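Local coordinates for designed Anbu Protein (PDB 5LOY), which is a designed ancestral beta subunit of the proteasome family that builds a helical assembly and probably works as an Ntn-type hydrolase, at residues 14-19 against 190-195; 56-61 against 88-93; 40-45 against 74-79. All blocks are in the same frame, centred on the assembly; numbering follows the deposited sequence.

Interaction 1. Residues 14-19 against 190-195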
ATOM      1  N   PHE A  14      16.478  -7.132   9.392  1.00 30.02           N
ATOM      2  CA  PHE A  14      15.706  -7.946   8.456  1.00 29.27           C
ATOM      3  C   PHE A  14      14.469  -8.481   9.125  1.00 29.69           C
ATOM      4  O   PHE A  14      14.528  -8.934  10.275  1.00 30.53           O
ATOM      5  CB  PHE A  14      16.505  -9.163   7.990  1.00 29.72           C
ATOM      6  CG  PHE A  14      17.819  -8.825   7.351  1.00 30.06           C
ATOM      7  CD1 PHE A  14      17.893  -8.589   6.006  1.00 29.99           C
ATOM      8  CD2 PHE A  14      18.996  -8.812   8.098  1.00 31.34           C
ATOM      9  CE1 PHE A  14      19.108  -8.307   5.406  1.00 30.66           C
ATOM     10  CE2 PHE A  14      20.212  -8.548   7.504  1.00 31.66           C
ATOM     11  CZ  PHE A  14      20.265  -8.291   6.153  1.00 31.54           C
ATOM     12  N   ALA A  15      13.352  -8.485   8.399  1.00 29.25           N
ATOM     13  CA  ALA A  15      12.129  -9.079   8.923  1.00 30.37           C
ATOM     14  C   ALA A  15      11.328  -9.744   7.834  1.00 29.74           C
ATOM     15  O   ALA A  15      11.291  -9.264   6.701  1.00 30.96           O
ATOM     16  CB  ALA A  15      11.296  -8.010   9.597  1.00 30.83           C
ATOM     17  N   SER A  16      10.661 -10.831   8.171  1.00 30.24           N
ATOM     18  CA  SER A  16       9.834 -11.534   7.195  1.00 31.41           C
ATOM     19  C   SER A  16       8.700 -12.253   7.871  1.00 33.33           C
ATOM     20  O   SER A  16       8.858 -12.688   8.997  1.00 35.64           O
ATOM     21  CB  SER A  16      10.674 -12.561   6.419  1.00 30.89           C
ATOM     22  OG  SER A  16      11.236 -13.510   7.308  1.00 31.30           O
ATOM     23  N   ASP A  17       7.573 -12.399   7.178  1.00 34.71           N
ATOM     24  CA  ASP A  17       6.432 -13.156   7.698  1.00 37.51           C
ATOM     25  C   ASP A  17       6.517 -14.607   7.210  1.00 37.44           C
ATOM     26  O   ASP A  17       7.547 -15.013   6.667  1.00 38.34           O
ATOM     27  CB  ASP A  17       5.124 -12.526   7.242  1.00 39.48           C
ATOM     28  CG  ASP A  17       4.720 -12.970   5.841  1.00 43.65           C
ATOM     29  OD1 ASP A  17       5.633 -13.041   4.982  1.00 43.10           O
ATOM     30  OD2 ASP A  17       3.510 -13.274   5.614  1.00 44.42           O
ATOM     31  N   SER A  18       5.454 -15.394   7.395  1.00 35.71           N
ATOM     32  CA  SER A  18       5.490 -16.811   7.010  1.00 35.93           C
ATOM     33  C   SER A  18       4.278 -17.328   6.243  1.00 35.64           C
ATOM     34  O   SER A  18       4.215 -18.493   5.913  1.00 36.12           O
ATOM     35  CB  SER A  18       5.721 -17.685   8.248  1.00 36.93           C
ATOM     36  OG  SER A  18       4.746 -17.430   9.251  1.00 39.15           O
ATOM     37  N   ARG A  19       3.324 -16.472   5.942  1.00 36.47           N
ATOM     38  CA  ARG A  19       2.118 -16.927   5.298  1.00 38.27           C
ATOM     39  C   ARG A  19       2.395 -17.073   3.798  1.00 37.99           C
ATOM     40  O   ARG A  19       2.890 -16.164   3.149  1.00 36.71           O
ATOM     41  CB  ARG A  19       0.989 -15.965   5.580  1.00 39.34           C
ATOM     42  CG  ARG A  19      -0.359 -16.453   5.110  1.00 41.55           C
ATOM     43  CD  ARG A  19      -1.482 -15.585   5.661  1.00 42.25           C
ATOM     44  NE  ARG A  19      -1.769 -15.807   7.074  1.00 42.97           N
ATOM     45  CZ  ARG A  19      -2.722 -15.154   7.754  1.00 41.92           C
ATOM     46  NH1 ARG A  19      -3.445 -14.220   7.168  1.00 41.42           N
ATOM     47  NH2 ARG A  19      -2.942 -15.424   9.023  1.00 40.86           N
ATOM     48  N   PRO A 190       3.636 -16.480  12.064  1.00 41.01           N
ATOM     49  CA  PRO A 190       4.777 -15.862  12.760  1.00 39.65           C
ATOM     50  C   PRO A 190       5.735 -15.082  11.891  1.00 39.01           C
ATOM     51  O   PRO A 190       5.898 -15.451  10.722  1.00 38.44           O
ATOM     52  CB  PRO A 190       5.498 -17.061  13.376  1.00 40.28           C
ATOM     53  CG  PRO A 190       5.039 -18.254  12.590  1.00 41.16           C
ATOM     54  CD  PRO A 190       3.626 -17.947  12.221  1.00 41.00           C
ATOM     55  N   LEU A 191       6.364 -14.038  12.469  1.00 39.07           N
ATOM     56  CA  LEU A 191       7.464 -13.308  11.827  1.00 39.30           C
ATOM     57  C   LEU A 191       8.784 -13.764  12.332  1.00 39.58           C
ATOM     58  O   LEU A 191       8.893 -14.232  13.446  1.00 39.96           O
ATOM     59  CB  LEU A 191       7.487 -11.812  12.150  1.00 41.15           C
ATOM     60  CG  LEU A 191       6.177 -11.055  12.226  1.00 42.82           C
ATOM     61  CD1 LEU A 191       6.478  -9.590  12.434  1.00 42.66           C
ATOM     62  CD2 LEU A 191       5.370 -11.281  10.957  1.00 45.05           C
ATOM     63  N   ASP A 192       9.797 -13.570  11.494  1.00 40.36           N
ATOM     64  CA  ASP A 192      11.192 -13.694  11.879  1.00 42.44           C
ATOM     65  C   ASP A 192      11.803 -12.289  11.859  1.00 39.08           C
ATOM     66  O   ASP A 192      11.487 -11.471  10.984  1.00 37.69           O
ATOM     67  CB  ASP A 192      11.931 -14.663  10.945  1.00 46.55           C
ATOM     68  CG  ASP A 192      11.490 -16.124  11.147  1.00 54.75           C
ATOM     69  OD1 ASP A 192      11.937 -16.750  12.139  1.00 63.64           O
ATOM     70  OD2 ASP A 192      10.659 -16.641  10.343  1.00 60.52           O
ATOM     71  N   LEU A 193      12.619 -12.009  12.868  1.00 37.84           N
ATOM     72  CA  LEU A 193      13.280 -10.733  13.014  1.00 36.83           C
ATOM     73  C   LEU A 193      14.762 -10.942  13.331  1.00 38.39           C
ATOM     74  O   LEU A 193      15.101 -11.712  14.245  1.00 38.62           O
ATOM     75  CB  LEU A 193      12.640  -9.950  14.149  1.00 37.41           C
ATOM     76  CG  LEU A 193      13.341  -8.622  14.490  1.00 38.06           C
ATOM     77  CD1 LEU A 193      13.147  -7.608  13.360  1.00 36.51           C
ATOM     78  CD2 LEU A 193      12.825  -8.052  15.807  1.00 39.69           C
ATOM     79  N   LEU A 194      15.641 -10.257  12.589  1.00 37.90           N
ATOM     80  CA  LEU A 194      17.084 -10.344  12.828  1.00 38.69           C
ATOM     81  C   LEU A 194      17.702  -8.963  12.803  1.00 37.52           C
ATOM     82  O   LEU A 194      17.470  -8.192  11.880  1.00 36.92           O
ATOM     83  CB  LEU A 194      17.719 -11.239  11.780  1.00 38.55           C
ATOM     84  CG  LEU A 194      19.163 -11.663  12.017  1.00 41.16           C
ATOM     85  CD1 LEU A 194      19.450 -12.945  11.235  1.00 41.98           C
ATOM     86  CD2 LEU A 194      20.165 -10.584  11.641  1.00 40.70           C
ATOM     87  N   VAL A 195      18.473  -8.660  13.835  1.00 39.14           N
ATOM     88  CA  VAL A 195      19.127  -7.363  13.984  1.00 39.71           C
ATOM     89  C   VAL A 195      20.623  -7.577  14.084  1.00 40.00           C
ATOM     90  O   VAL A 195      21.085  -8.287  14.966  1.00 40.52           O
ATOM     91  CB  VAL A 195      18.651  -6.625  15.262  1.00 40.81           C
ATOM     92  CG1 VAL A 195      19.456  -5.338  15.476  1.00 42.42           C
ATOM     93  CG2 VAL A 195      17.177  -6.302  15.169  1.00 39.33           C
TER
HETATM   94  O   HOH W   1       9.879 -16.080   7.765  1.00 34.22           O
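F14 sets CG anti to its own carbonyl carbon (chi1 -57°), L194 sets CG anti to its backbone N (chi1 -169°), and the two side chains then run side by side in the same direction, with F14 CD2 and L194 CD2 4.1 Å apart. The pair belongs to an antiparallel sheet of the Ntn-hydrolase sandwich, in which two facing sheets are enclosed by helices. Strands 14-16 and 191-195 run antiparallel, their directions 176° apart. F14 and L194 form a hydrogen-bonded pair, as do S16 and D192, whereas A15 with L193 is a non-hydrogen-bonded pair. The tightest of the backbone bonds is D192 N to S16 O at 2.8 Å.

The two faces of the sheet differ. F14, S16 and L194 are covered by M33 of the second sheet, and A15 and L191 lie against F177 of helix 166-183. On the face of S16 and D192 a water links both strands: it accepts from S16 OG at 2.9 Å and donates to D192 OD2 and to D17 O. The other carboxylate oxygen of D192 forms a salt bridge with R31.

Beyond S16 the regular pairing with 191-195 ends. The carboxylate of D17 ends far from 190-195, while D17 CB touches L191 CD2 at 3.9 Å. OD1 accepts from Y2 N, and OD2 accepts from T1 N and G188 N besides closing an Asx turn with R19 N. This setting beside the N-terminal threonine, with K32 close by, resembles the active site of proteasome beta subunits. P190, which follows a cis peptide bond, is tied at the end of the contact by one bond: S18 OG donates to P190 O at 2.7 Å, approaching a lone pair of the oxygen within the plane of its carbonyl.

Interaction 2. Residues 56-61 against 88-93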
ATOM      1  N   GLN A  56      12.420 -22.591  -3.087  1.00 34.15           N
ATOM      2  CA  GLN A  56      13.038 -23.762  -2.494  1.00 35.35           C
ATOM      3  C   GLN A  56      14.084 -24.360  -3.425  1.00 37.45           C
ATOM      4  O   GLN A  56      15.073 -24.895  -2.954  1.00 38.83           O
ATOM      5  CB  GLN A  56      12.007 -24.849  -2.153  1.00 35.50           C
ATOM      6  CG  GLN A  56      11.164 -24.550  -0.940  1.00 34.76           C
ATOM      7  CD  GLN A  56      10.291 -25.728  -0.486  1.00 36.95           C
ATOM      8  OE1 GLN A  56       9.986 -26.645  -1.250  1.00 38.30           O
ATOM      9  NE2 GLN A  56       9.890 -25.701   0.783  1.00 36.95           N
ATOM     10  N   ALA A  57      13.853 -24.292  -4.735  1.00 37.74           N
ATOM     11  CA  ALA A  57      14.812 -24.820  -5.696  1.00 37.86           C
ATOM     12  C   ALA A  57      16.067 -23.930  -5.801  1.00 37.12           C
ATOM     13  O   ALA A  57      17.172 -24.433  -5.984  1.00 36.96           O
ATOM     14  CB  ALA A  57      14.169 -24.998  -7.045  1.00 38.05           C
ATOM     15  N   VAL A  58      15.895 -22.624  -5.642  1.00 35.88           N
ATOM     16  CA  VAL A  58      17.028 -21.708  -5.588  1.00 35.89           C
ATOM     17  C   VAL A  58      17.884 -21.990  -4.365  1.00 36.76           C
ATOM     18  O   VAL A  58      19.093 -22.204  -4.489  1.00 36.64           O
ATOM     19  CB  VAL A  58      16.569 -20.262  -5.568  1.00 34.82           C
ATOM     20  CG1 VAL A  58      17.724 -19.329  -5.257  1.00 34.76           C
ATOM     21  CG2 VAL A  58      15.982 -19.909  -6.922  1.00 35.64           C
ATOM     22  N   ILE A  59      17.256 -22.014  -3.192  1.00 36.87           N
ATOM     23  CA  ILE A  59      17.963 -22.340  -1.966  1.00 38.59           C
ATOM     24  C   ILE A  59      18.706 -23.673  -2.092  1.00 40.77           C
ATOM     25  O   ILE A  59      19.841 -23.783  -1.659  1.00 42.04           O
ATOM     26  CB  ILE A  59      17.024 -22.427  -0.775  1.00 39.49           C
ATOM     27  CG1 ILE A  59      16.357 -21.081  -0.492  1.00 40.14           C
ATOM     28  CG2 ILE A  59      17.767 -22.860   0.467  1.00 40.11           C
ATOM     29  CD1 ILE A  59      17.337 -19.945  -0.340  1.00 41.59           C
ATOM     30  N   SER A  60      18.082 -24.676  -2.689  1.00 42.50           N
ATOM     31  CA  SER A  60      18.712 -25.994  -2.813  1.00 44.14           C
ATOM     32  C   SER A  60      19.958 -25.919  -3.680  1.00 46.80           C
ATOM     33  O   SER A  60      20.940 -26.599  -3.421  1.00 48.35           O
ATOM     34  CB  SER A  60      17.752 -26.999  -3.426  1.00 44.27           C
ATOM     35  OG  SER A  60      18.346 -28.277  -3.557  1.00 46.42           O
ATOM     36  N   LEU A  61      19.910 -25.085  -4.707  1.00 47.27           N
ATOM     37  CA  LEU A  61      21.037 -24.906  -5.618  1.00 49.07           C
ATOM     38  C   LEU A  61      22.221 -24.200  -4.922  1.00 49.81           C
ATOM     39  O   LEU A  61      23.355 -24.547  -5.150  1.00 49.61           O
ATOM     40  CB  LEU A  61      20.562 -24.089  -6.818  1.00 49.61           C
ATOM     41  CG  LEU A  61      21.267 -24.190  -8.143  1.00 52.03           C
ATOM     42  CD1 LEU A  61      21.545 -25.626  -8.513  1.00 55.16           C
ATOM     43  CD2 LEU A  61      20.391 -23.547  -9.201  1.00 53.51           C
ATOM     44  N   GLU A  88      22.040 -15.833 -10.475  1.00 46.10           N
ATOM     45  CA  GLU A  88      22.350 -16.887 -11.434  1.00 49.97           C
ATOM     46  C   GLU A  88      21.602 -18.183 -11.113  1.00 47.09           C
ATOM     47  O   GLU A  88      21.196 -18.906 -12.006  1.00 46.81           O
ATOM     48  CB  GLU A  88      23.846 -17.137 -11.503  1.00 56.55           C
ATOM     49  CG  GLU A  88      24.574 -16.198 -12.464  1.00 65.14           C
ATOM     50  CD  GLU A  88      26.103 -16.189 -12.247  1.00 73.25           C
ATOM     51  OE1 GLU A  88      26.764 -15.171 -12.598  1.00 78.37           O
ATOM     52  OE2 GLU A  88      26.646 -17.203 -11.715  1.00 75.02           O
ATOM     53  N   ALA A  89      21.431 -18.469  -9.828  1.00 44.02           N
ATOM     54  CA  ALA A  89      20.689 -19.644  -9.391  1.00 42.89           C
ATOM     55  C   ALA A  89      19.217 -19.525  -9.797  1.00 41.61           C
ATOM     56  O   ALA A  89      18.618 -20.477 -10.278  1.00 40.07           O
ATOM     57  CB  ALA A  89      20.824 -19.807  -7.881  1.00 41.38           C
ATOM     58  N   LEU A  90      18.655 -18.345  -9.585  1.00 40.42           N
ATOM     59  CA  LEU A  90      17.318 -18.062 -10.030  1.00 41.35           C
ATOM     60  C   LEU A  90      17.155 -18.286 -11.532  1.00 44.85           C
ATOM     61  O   LEU A  90      16.187 -18.907 -11.950  1.00 46.57           O
ATOM     62  CB  LEU A  90      16.941 -16.637  -9.644  1.00 40.54           C
ATOM     63  CG  LEU A  90      15.544 -16.159 -10.037  1.00 40.86           C
ATOM     64  CD1 LEU A  90      14.454 -17.090  -9.525  1.00 40.31           C
ATOM     65  CD2 LEU A  90      15.295 -14.751  -9.512  1.00 40.20           C
ATOM     66  N   ARG A  91      18.084 -17.814 -12.357  1.00 48.28           N
ATOM     67  CA  ARG A  91      17.965 -18.046 -13.799  1.00 52.40           C
ATOM     68  C   ARG A  91      18.085 -19.501 -14.188  1.00 54.51           C
ATOM     69  O   ARG A  91      17.404 -19.946 -15.112  1.00 56.33           O
ATOM     70  CB  ARG A  91      19.024 -17.303 -14.566  1.00 56.36           C
ATOM     71  CG  ARG A  91      18.738 -15.838 -14.703  1.00 59.98           C
ATOM     72  CD  ARG A  91      20.038 -15.137 -15.006  1.00 66.09           C
ATOM     73  NE  ARG A  91      19.855 -13.699 -15.108  1.00 72.18           N
ATOM     74  CZ  ARG A  91      20.845 -12.820 -15.044  1.00 75.19           C
ATOM     75  NH1 ARG A  91      22.097 -13.243 -14.856  1.00 78.37           N
ATOM     76  NH2 ARG A  91      20.582 -11.519 -15.153  1.00 74.44           N
ATOM     77  N   GLU A  92      18.977 -20.225 -13.519  1.00 54.72           N
ATOM     78  CA  GLU A  92      19.142 -21.650 -13.755  1.00 58.25           C
ATOM     79  C   GLU A  92      17.823 -22.377 -13.433  1.00 57.23           C
ATOM     80  O   GLU A  92      17.382 -23.210 -14.204  1.00 59.56           O
ATOM     81  CB  GLU A  92      20.333 -22.212 -12.951  1.00 61.29           C
ATOM     82  CG  GLU A  92      20.694 -23.676 -13.231  1.00 68.48           C
ATOM     83  CD  GLU A  92      22.099 -24.093 -12.731  1.00 74.51           C
ATOM     84  OE1 GLU A  92      22.997 -23.221 -12.629  1.00 76.17           O
ATOM     85  OE2 GLU A  92      22.318 -25.310 -12.449  1.00 78.13           O
ATOM     86  N   VAL A  93      17.186 -22.049 -12.317  1.00 54.15           N
ATOM     87  CA  VAL A  93      15.919 -22.689 -11.961  1.00 53.44           C
ATOM     88  C   VAL A  93      14.788 -22.361 -12.952  1.00 54.20           C
ATOM     89  O   VAL A  93      14.041 -23.247 -13.350  1.00 55.65           O
ATOM     90  CB  VAL A  93      15.510 -22.325 -10.524  1.00 50.39           C
ATOM     91  CG1 VAL A  93      14.089 -22.773 -10.234  1.00 49.75           C
ATOM     92  CG2 VAL A  93      16.489 -22.938  -9.539  1.00 49.86           C
TER
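A89 O accepts the helical bond from V93 N at 2.9 Å, and the same oxygen is met from the neighbouring helix by a methyl group, with L61 CD2 3.7 Å from A89 O. The contact thus joins two helices, each with its own i to i+4 bonds, that meet through apolar side chains. Their axes come within 9.0 Å and cross at 121°.

L61 reaches over by placing CG anti to its backbone N (chi1 -155°). Its CD2 settles among A89, E92 and V93, lying 4.0 Å from V93 CG2. The E92 chain, extended beyond CG, crosses that of L61 at about a right angle, so that L61 CD2 lies against its CB, CG and carboxyl carbon on the solvent-exposed side.

V93 also passes V58 at about a right angle. V93 CG1 meets A57 CB at 3.9 Å, while V93 CG2 reaches both the A57 backbone and V58 CG2, the latter at 4.0 Å. The other methyl of the valine, V58 CG1, touches A89 CB at 4.1 Å. The small alanines, A57 and A89, let the branched side chains of the opposite helix come close to the backbone.

Beneath the crossing, V58 and L90 both rest on F112 of strand 110-118. Helices 52-62 and 79-94 therefore form part of the helical layer that covers the five-stranded sheet, with T54 of the first helix also packing on L90.

Interaction 3. Residues 40-45 against 74-79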
ATOM      1  N   GLY A  40      32.640 -14.542  13.330  1.00 61.33           N
ATOM      2  CA  GLY A  40      33.919 -13.852  13.255  1.00 62.70           C
ATOM      3  C   GLY A  40      34.505 -13.630  11.858  1.00 63.36           C
ATOM      4  O   GLY A  40      35.563 -13.017  11.752  1.00 65.16           O
ATOM      5  N   GLU A  41      33.867 -14.125  10.791  1.00 62.10           N
ATOM      6  CA  GLU A  41      34.317 -13.830   9.419  1.00 63.58           C
ATOM      7  C   GLU A  41      33.173 -13.274   8.530  1.00 58.83           C
ATOM      8  O   GLU A  41      33.429 -12.346   7.761  1.00 60.72           O
ATOM      9  CB  GLU A  41      35.112 -14.995   8.757  1.00 68.12           C
ATOM     10  CG  GLU A  41      34.430 -15.700   7.543  1.00 72.77           C
ATOM     11  CD  GLU A  41      34.776 -15.196   6.084  1.00 75.56           C
ATOM     12  OE1 GLU A  41      34.887 -13.972   5.749  1.00 72.30           O
ATOM     13  OE2 GLU A  41      34.889 -16.086   5.201  1.00 79.55           O
ATOM     14  N   ARG A  42      31.941 -13.786   8.629  1.00 54.30           N
ATOM     15  CA  ARG A  42      30.813 -13.217   7.859  1.00 51.43           C
ATOM     16  C   ARG A  42      29.429 -13.629   8.345  1.00 48.23           C
ATOM     17  O   ARG A  42      29.251 -14.680   8.925  1.00 48.78           O
ATOM     18  CB  ARG A  42      30.893 -13.630   6.385  1.00 51.96           C
ATOM     19  CG  ARG A  42      30.684 -15.128   6.158  1.00 53.63           C
ATOM     20  CD  ARG A  42      30.750 -15.532   4.698  1.00 53.60           C
ATOM     21  NE  ARG A  42      32.020 -15.136   4.111  1.00 56.64           N
ATOM     22  CZ  ARG A  42      32.271 -14.983   2.814  1.00 58.08           C
ATOM     23  NH1 ARG A  42      31.339 -15.197   1.894  1.00 59.36           N
ATOM     24  NH2 ARG A  42      33.471 -14.595   2.432  1.00 57.57           N
ATOM     25  N   VAL A  43      28.456 -12.791   8.043  1.00 45.43           N
ATOM     26  CA  VAL A  43      27.052 -13.101   8.211  1.00 43.93           C
ATOM     27  C   VAL A  43      26.314 -12.692   6.947  1.00 41.81           C
ATOM     28  O   VAL A  43      26.421 -11.552   6.514  1.00 40.05           O
ATOM     29  CB  VAL A  43      26.433 -12.313   9.375  1.00 43.88           C
ATOM     30  CG1 VAL A  43      24.952 -12.613   9.502  1.00 42.30           C
ATOM     31  CG2 VAL A  43      27.132 -12.639  10.670  1.00 46.58           C
ATOM     32  N   ILE A  44      25.559 -13.621   6.364  1.00 41.92           N
ATOM     33  CA  ILE A  44      24.743 -13.343   5.176  1.00 41.38           C
ATOM     34  C   ILE A  44      23.310 -13.791   5.402  1.00 39.37           C
ATOM     35  O   ILE A  44      23.083 -14.911   5.841  1.00 41.44           O
ATOM     36  CB  ILE A  44      25.316 -14.077   3.968  1.00 42.73           C
ATOM     37  CG1 ILE A  44      26.660 -13.457   3.610  1.00 44.96           C
ATOM     38  CG2 ILE A  44      24.367 -13.978   2.784  1.00 41.76           C
ATOM     39  CD1 ILE A  44      27.410 -14.252   2.582  1.00 47.74           C
ATOM     40  N   VAL A  45      22.352 -12.923   5.102  1.00 37.99           N
ATOM     41  CA  VAL A  45      20.948 -13.219   5.328  1.00 37.68           C
ATOM     42  C   VAL A  45      20.183 -13.100   4.030  1.00 36.17           C
ATOM     43  O   VAL A  45      20.332 -12.108   3.326  1.00 35.41           O
ATOM     44  CB  VAL A  45      20.311 -12.221   6.299  1.00 37.87           C
ATOM     45  CG1 VAL A  45      18.869 -12.613   6.578  1.00 37.56           C
ATOM     46  CG2 VAL A  45      21.103 -12.151   7.585  1.00 39.38           C
ATOM     47  N   LEU A  74      28.798 -18.929   1.336  1.00 60.65           N
ATOM     48  CA  LEU A  74      29.798 -18.835   2.409  1.00 61.72           C
ATOM     49  C   LEU A  74      31.221 -18.471   1.940  1.00 63.15           C
ATOM     50  O   LEU A  74      32.021 -17.984   2.741  1.00 65.90           O
ATOM     51  CB  LEU A  74      29.855 -20.137   3.213  1.00 62.65           C
ATOM     52  CG  LEU A  74      28.644 -20.466   4.090  1.00 61.79           C
ATOM     53  CD1 LEU A  74      28.814 -21.840   4.722  1.00 62.84           C
ATOM     54  CD2 LEU A  74      28.439 -19.415   5.166  1.00 59.82           C
ATOM     55  N   THR A  75      31.539 -18.699   0.670  1.00 62.06           N
ATOM     56  CA  THR A  75      32.893 -18.436   0.165  1.00 65.34           C
ATOM     57  C   THR A  75      32.977 -17.313  -0.873  1.00 63.09           C
ATOM     58  O   THR A  75      34.018 -17.116  -1.488  1.00 65.14           O
ATOM     59  CB  THR A  75      33.484 -19.705  -0.487  1.00 68.88           C
ATOM     60  OG1 THR A  75      32.753 -20.010  -1.685  1.00 69.16           O
ATOM     61  CG2 THR A  75      33.421 -20.894   0.479  1.00 70.11           C
ATOM     62  N   ALA A  76      31.887 -16.602  -1.100  1.00 58.49           N
ATOM     63  CA  ALA A  76      31.906 -15.512  -2.049  1.00 56.37           C
ATOM     64  C   ALA A  76      32.782 -14.387  -1.523  1.00 55.13           C
ATOM     65  O   ALA A  76      32.722 -14.047  -0.354  1.00 53.88           O
ATOM     66  CB  ALA A  76      30.499 -15.022  -2.275  1.00 55.44           C
ATOM     67  N   PRO A  77      33.604 -13.799  -2.382  1.00 56.21           N
ATOM     68  CA  PRO A  77      34.566 -12.799  -1.917  1.00 58.10           C
ATOM     69  C   PRO A  77      33.962 -11.428  -1.595  1.00 57.39           C
ATOM     70  O   PRO A  77      34.614 -10.609  -0.968  1.00 61.59           O
ATOM     71  CB  PRO A  77      35.548 -12.686  -3.088  1.00 60.20           C
ATOM     72  CG  PRO A  77      34.736 -13.050  -4.294  1.00 60.25           C
ATOM     73  CD  PRO A  77      33.692 -14.035  -3.835  1.00 58.11           C
ATOM     74  N   SER A  78      32.740 -11.158  -2.034  1.00 55.77           N
ATOM     75  CA  SER A  78      32.077  -9.888  -1.720  1.00 53.71           C
ATOM     76  C   SER A  78      30.572 -10.076  -1.807  1.00 49.81           C
ATOM     77  O   SER A  78      30.098 -11.019  -2.423  1.00 49.31           O
ATOM     78  CB  SER A  78      32.538  -8.772  -2.672  1.00 54.90           C
ATOM     79  OG  SER A  78      31.882  -8.847  -3.923  1.00 54.18           O
ATOM     80  N   MET A  79      29.823  -9.212  -1.144  1.00 48.58           N
ATOM     81  CA  MET A  79      28.370  -9.292  -1.198  1.00 47.47           C
ATOM     82  C   MET A  79      27.829  -9.062  -2.600  1.00 44.69           C
ATOM     83  O   MET A  79      26.803  -9.599  -2.953  1.00 40.12           O
ATOM     84  CB  MET A  79      27.748  -8.288  -0.240  1.00 49.65           C
ATOM     85  CG  MET A  79      27.851  -8.703   1.228  1.00 53.15           C
ATOM     86  SD  MET A  79      26.748 -10.040   1.749  1.00 52.19           S
ATOM     87  CE  MET A  79      25.362  -9.847   0.665  1.00 46.47           C
TER
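R42 and L74 are the residues whose CA atoms come nearest, 7.9 Å apart, where the start of strand 42-45 faces the irregular chain 74-79. R42 bridges that distance. Its CG sits between the backbone N and the carbonyl carbon (chi1 67°), and the chain bends at chi3, bringing the guanidinium end-on to A76 O. R42 NH1 donates to A76 O at 2.9 Å, in the carbonyl plane and along a lone pair; R42 NH2 binds the same oxygen at an equal length but from 32° out of that plane.

L74 O lies over one face of the guanidinium, 3.0 Å from R42 CZ, an electrostatic contact rather than a hydrogen bond. E41 OE2 forms a salt bridge with R42 NE at 3.2 Å, from outside the guanidinium plane, while E41 OE1 lies near that plane at the edge. E41 and R42 both face V38, a classic beta bulge at the start of strand 42-50, and both set CB toward 74-79. An alanine in place of R42 would probably leave A76 O without these two donors and E41 without its charged mate, with less to tie 74-76 to the strand.

Further along, S78 OG caps helix 79-94 by accepting from E81 N. M79, bent at chi2 and chi3, slides past I44 in the opposite direction. Its sulfur touches the isoleucine, M79 SD to I44 CG1 3.9 Å, and both side chains pack on L114 of strand 110-118.

In the fold
Interaction 1 is buried, its centre about 7 Å from that of the chain, against about 19 and 17 Å for the centres of the partly buried interactions 2 and 3. Their chemistry follows their place. Strand pairing within a sheet rests on backbone bonds, helix crossing on apolar side chains, and the join of strand to loop mainly on one arginine, with an apolar isoleucine-methionine contact beside it. Interactions 2 and 3 share helix 79-94, which 74-79 enters and 88-93 continues, and strand 42-50 leads into helix 52-62. Both are nested in the loop closed by interaction 1. Interactions 1 and 3 touch between the sheets, where F14 CE2 lies 3.7 Å from V45 CG2; interaction 2 stays apart.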